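Local coordinates for double-stranded RNA-binding protein 1 (PDB 3ADJ) that binds double-stranded RNA and assists DICER-LIKE 1 in the accurate processing of plant microRNA precursors in the nucleus, at residues I21-C26 with T41-G46; V35-C40 with G51-T56. One frame throughout, in Å; residues are numbered along the deposited sequence.

Contact 1 of 2, residues I21-C26 with T41-G46; sequences IPLYQC and TVEIGG
Leu23 pairs with Glu43 and Gln25 with Thr41 as antiparallel hydrogen-bonded pairs, while Tyr24 and Val42 between them form the non-hydrogen-bonded pair; the axes of 23-26 and 41-44 approach to 4.7 Å at an angle of 154°. Four backbone bonds carry this ladder, among them Glu43 N to Leu23 O at 3.0 Å and Gln25 N to Thr41 O at 2.8 Å. CA-H...O contacts support them, such as Tyr24 CA on Thr41 O at 3.2 Å. This is the hairpin of strands 23-30 and 36-44 in the second double-stranded RNA-binding domain, an alpha-beta-beta-beta-alpha fold. On one face of the sheet Tyr24 and Val42 lie side by side, pointing the same way. Tyr24 CG stands beside the backbone N (chi1 -65°), and the ring meets the methyl CG2 of Val42 with CD2 and CE2. Next to this pair Pro22 CB rests on Ile44 CG1 at 3.5 Å, the two side chains crossing at a slant; Leu10 of helix 4-15 touches Pro22, Tyr24 and Ile44. The other face is more polar: Leu23 runs alongside the extended Glu43, its CD1 reaching OE1, and Gln25 CB meets Thr41 CB at 4.0 Å.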
# COMPACT_ATOMS: atom_id res chain seq x y z
N ILE A 21 -11.30 5.36 -5.62
CA ILE A 21 -9.98 5.89 -5.28
C ILE A 21 -9.35 5.14 -4.11
O ILE A 21 -10.04 4.80 -3.14
CB ILE A 21 -10.02 7.44 -5.01
CG1 ILE A 21 -9.50 8.19 -6.24
CG2 ILE A 21 -9.13 7.82 -3.81
CD1 ILE A 21 -9.61 9.70 -6.13
N PRO A 22 -8.03 4.87 -4.21
CA PRO A 22 -7.30 4.14 -3.20
C PRO A 22 -7.05 4.95 -1.93
O PRO A 22 -6.60 6.07 -1.99
CB PRO A 22 -5.98 3.82 -3.90
CG PRO A 22 -6.21 4.14 -5.35
CD PRO A 22 -7.16 5.23 -5.33
N LEU A 23 -7.38 4.36 -0.78
CA LEU A 23 -7.13 4.98 0.50
C LEU A 23 -5.91 4.32 1.10
O LEU A 23 -5.84 3.10 1.16
CB LEU A 23 -8.33 4.79 1.44
CG LEU A 23 -9.77 5.08 0.97
CD1 LEU A 23 -10.75 4.42 1.92
CD2 LEU A 23 -10.09 6.57 0.80
N TYR A 24 -4.94 5.12 1.52
CA TYR A 24 -3.67 4.63 2.05
C TYR A 24 -3.73 4.70 3.57
O TYR A 24 -4.16 5.68 4.14
CB TYR A 24 -2.47 5.44 1.49
CG TYR A 24 -2.28 5.27 0.01
CD1 TYR A 24 -3.11 5.92 -0.90
CD2 TYR A 24 -1.28 4.44 -0.50
CE1 TYR A 24 -2.95 5.76 -2.26
CE2 TYR A 24 -1.11 4.26 -1.88
CZ TYR A 24 -1.95 4.92 -2.74
OH TYR A 24 -1.80 4.76 -4.09
N GLN A 25 -3.29 3.65 4.23
CA GLN A 25 -3.25 3.69 5.66
C GLN A 25 -1.85 3.34 6.11
O GLN A 25 -1.07 2.82 5.34
CB GLN A 25 -4.25 2.71 6.24
CG GLN A 25 -4.73 3.11 7.60
CD GLN A 25 -5.13 1.94 8.42
OE1 GLN A 25 -4.32 1.04 8.67
NE2 GLN A 25 -6.38 1.93 8.86
N CYS A 26 -1.53 3.64 7.37
CA CYS A 26 -0.21 3.40 7.94
C CYS A 26 -0.30 2.82 9.35
O CYS A 26 -1.19 3.18 10.12
CB CYS A 26 0.59 4.69 7.95
SG CYS A 26 2.31 4.42 7.58
N THR A 41 -0.84 0.29 4.12
CA THR A 41 -1.98 -0.39 3.51
C THR A 41 -2.63 0.41 2.39
O THR A 41 -2.66 1.65 2.43
CB THR A 41 -2.98 -0.73 4.58
OG1 THR A 41 -2.49 -1.87 5.29
CG2 THR A 41 -4.32 -1.04 3.98
N VAL A 42 -3.12 -0.30 1.38
CA VAL A 42 -3.83 0.30 0.26
C VAL A 42 -5.17 -0.41 0.06
O VAL A 42 -5.23 -1.60 -0.18
CB VAL A 42 -2.94 0.30 -1.01
CG1 VAL A 42 -3.72 0.60 -2.28
CG2 VAL A 42 -1.86 1.31 -0.85
N GLU A 43 -6.25 0.35 0.17
CA GLU A 43 -7.58 -0.19 0.02
C GLU A 43 -8.15 0.31 -1.29
O GLU A 43 -8.25 1.50 -1.49
CB GLU A 43 -8.46 0.24 1.21
CG GLU A 43 -9.83 -0.40 1.27
CD GLU A 43 -10.70 0.16 2.40
OE1 GLU A 43 -10.52 1.34 2.77
OE2 GLU A 43 -11.58 -0.58 2.90
N ILE A 44 -8.46 -0.62 -2.18
CA ILE A 44 -9.15 -0.33 -3.43
C ILE A 44 -10.18 -1.42 -3.63
O ILE A 44 -9.84 -2.62 -3.61
CB ILE A 44 -8.20 -0.36 -4.64
CG1 ILE A 44 -6.94 0.46 -4.40
CG2 ILE A 44 -8.90 0.13 -5.89
CD1 ILE A 44 -5.72 -0.05 -5.13
N GLY A 45 -11.44 -1.02 -3.81
CA GLY A 45 -12.50 -1.96 -4.17
C GLY A 45 -13.31 -2.36 -2.97
O GLY A 45 -14.53 -2.17 -2.92
N GLY A 46 -12.61 -2.89 -1.99
CA GLY A 46 -13.20 -3.31 -0.73
C GLY A 46 -12.17 -4.25 -0.16
O GLY A 46 -12.43 -5.00 0.77

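Contact 2 of 2, residues V35-C40 with G51-T56; sequences VTQFTC and GAATRT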
# COMPACT_ATOMS: atom_id res chain seq x y z
N VAL A 35 13.66 -0.48 17.76
CA VAL A 35 13.16 -0.74 16.42
C VAL A 35 11.79 -0.15 16.13
O VAL A 35 10.88 -0.24 16.95
CB VAL A 35 13.12 -2.25 16.13
CG1 VAL A 35 12.81 -2.50 14.65
CG2 VAL A 35 14.46 -2.87 16.48
N THR A 36 11.67 0.45 14.94
CA THR A 36 10.40 0.94 14.44
C THR A 36 10.16 0.42 13.01
O THR A 36 10.94 0.66 12.11
CB THR A 36 10.33 2.49 14.52
OG1 THR A 36 10.45 2.89 15.88
CG2 THR A 36 9.02 3.03 13.97
N GLN A 37 9.06 -0.29 12.82
CA GLN A 37 8.77 -0.89 11.54
C GLN A 37 7.35 -0.51 11.15
O GLN A 37 6.42 -0.79 11.91
CB GLN A 37 8.91 -2.40 11.68
CG GLN A 37 9.08 -3.17 10.38
CD GLN A 37 9.48 -4.62 10.64
OE1 GLN A 37 10.66 -5.00 10.52
NE2 GLN A 37 8.49 -5.45 11.01
N PHE A 38 7.20 0.15 9.99
CA PHE A 38 5.91 0.64 9.48
C PHE A 38 5.28 -0.35 8.52
O PHE A 38 5.93 -0.76 7.58
CB PHE A 38 6.07 1.96 8.71
CG PHE A 38 6.96 2.97 9.38
CD1 PHE A 38 8.31 3.06 9.04
CD2 PHE A 38 6.46 3.86 10.32
CE1 PHE A 38 9.15 3.99 9.64
CE2 PHE A 38 7.30 4.79 10.93
CZ PHE A 38 8.65 4.85 10.59
N THR A 39 4.03 -0.73 8.73
CA THR A 39 3.31 -1.50 7.72
C THR A 39 2.29 -0.55 7.10
O THR A 39 1.57 0.16 7.82
CB THR A 39 2.58 -2.69 8.36
OG1 THR A 39 3.50 -3.47 9.11
CG2 THR A 39 1.97 -3.57 7.32
N CYS A 40 2.23 -0.51 5.77
CA CYS A 40 1.34 0.42 5.08
C CYS A 40 0.29 -0.35 4.36
O CYS A 40 0.51 -1.49 3.99
CB CYS A 40 2.10 1.29 4.07
SG CYS A 40 2.98 2.70 4.79
N GLY A 51 1.38 -4.10 2.64
CA GLY A 51 2.80 -4.15 2.36
C GLY A 51 3.59 -4.91 3.40
O GLY A 51 3.14 -5.10 4.53
N ALA A 52 4.78 -5.34 3.00
CA ALA A 52 5.75 -5.93 3.89
C ALA A 52 6.13 -4.94 4.96
O ALA A 52 5.99 -3.76 4.79
CB ALA A 52 6.97 -6.30 3.08
N ALA A 53 6.61 -5.43 6.09
CA ALA A 53 7.06 -4.57 7.17
C ALA A 53 8.49 -4.15 6.88
O ALA A 53 9.33 -4.99 6.49
CB ALA A 53 6.99 -5.32 8.46
N THR A 54 8.77 -2.85 7.01
CA THR A 54 10.11 -2.30 6.72
C THR A 54 10.38 -1.12 7.65
O THR A 54 9.47 -0.64 8.29
CB THR A 54 10.25 -1.83 5.23
OG1 THR A 54 9.45 -0.66 5.01
CG2 THR A 54 9.80 -2.92 4.27
N ARG A 55 11.63 -0.66 7.73
CA ARG A 55 11.91 0.57 8.50
C ARG A 55 12.22 1.71 7.55
O ARG A 55 13.38 1.96 7.20
CB ARG A 55 13.05 0.41 9.52
CG ARG A 55 13.35 1.70 10.31
CD ARG A 55 14.39 1.45 11.40
NE ARG A 55 14.70 2.64 12.19
CZ ARG A 55 15.57 2.69 13.20
NH1 ARG A 55 16.23 1.59 13.59
NH2 ARG A 55 15.78 3.83 13.84
N THR A 56 11.14 2.35 7.12
CA THR A 56 11.08 3.57 6.30
C THR A 56 9.76 3.50 5.56
O THR A 56 9.39 2.45 5.03
CB THR A 56 12.32 3.89 5.34
OG1 THR A 56 11.98 4.96 4.44
CG2 THR A 56 12.77 2.70 4.53
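The loop that leads from the third strand of the double-stranded RNA-binding fold into its C-terminal helix folds back on the middle strand here, with Thr54 pairing with Phe38. A single antiparallel bridge results: Phe38 N donates to Thr54 O at 2.9 Å, nearly along the C=O axis, though the N-H...O angle is only 142°. Nearer the start of the loop, Gly51 N reaches Cys40 O at 3.1 Å by a straighter bond of 165°. Beside the Phe38-Thr54 bridge, Gln37 puts CG anti to the backbone N (chi1 -161°), against Thr54 N and Thr54 O, the latter at 3.3 Å; the extended chain carries CD to 3.4 Å from Ala53 CB, and the amide NE2 also lies against that methyl. An alanine in place of Gln37 would probably open a gap beside Ala53 and Thr54, since CG, CD and the amide that now cover them would be gone. Between the two bonds, Thr39 CG2 packs on Gly51 O at 3.4 Å. Farther on, Thr36 O faces the aliphatic CB, CG and CD of Arg55, whose chain extends fully past it. The ring of Phe38 turns its edge to the N-cap residue Thr56, with CD1 3.5 Å from Thr56 N in the ring plane. Helix 57-73 adds Asp59 and Ala60 against Thr54, and Ser63 OG hydrogen-bonds to Ala52 N. The direct polar links across this partly exposed contact are thus two backbone hydrogen bonds, and side-chain packing makes up most of the rest, right where helix 57-73 begins.

In the fold
From the N terminus, helix 4-15 leads into 21-26, which enters strand 23-30. The chain then turns into strand 36-44, whose first half, already paired with strand 23-30, will later receive segment 51-56, while 41-46, which carries the end of that strand, closes the hairpin loop as contact 1. After strand 47-50, segment 51-56 returns to 35-40 and closes contact 2, so the two closures cross rather than nest. Their centres lie about 17 Å apart, on opposite sides of the chain's centre, yet they meet where Cys26 packs on Cys40. The central strand thus serves both: contact 1 ties it to the first strand, on the face that helix 4-15 touches, and contact 2 to the approach to helix 57-73.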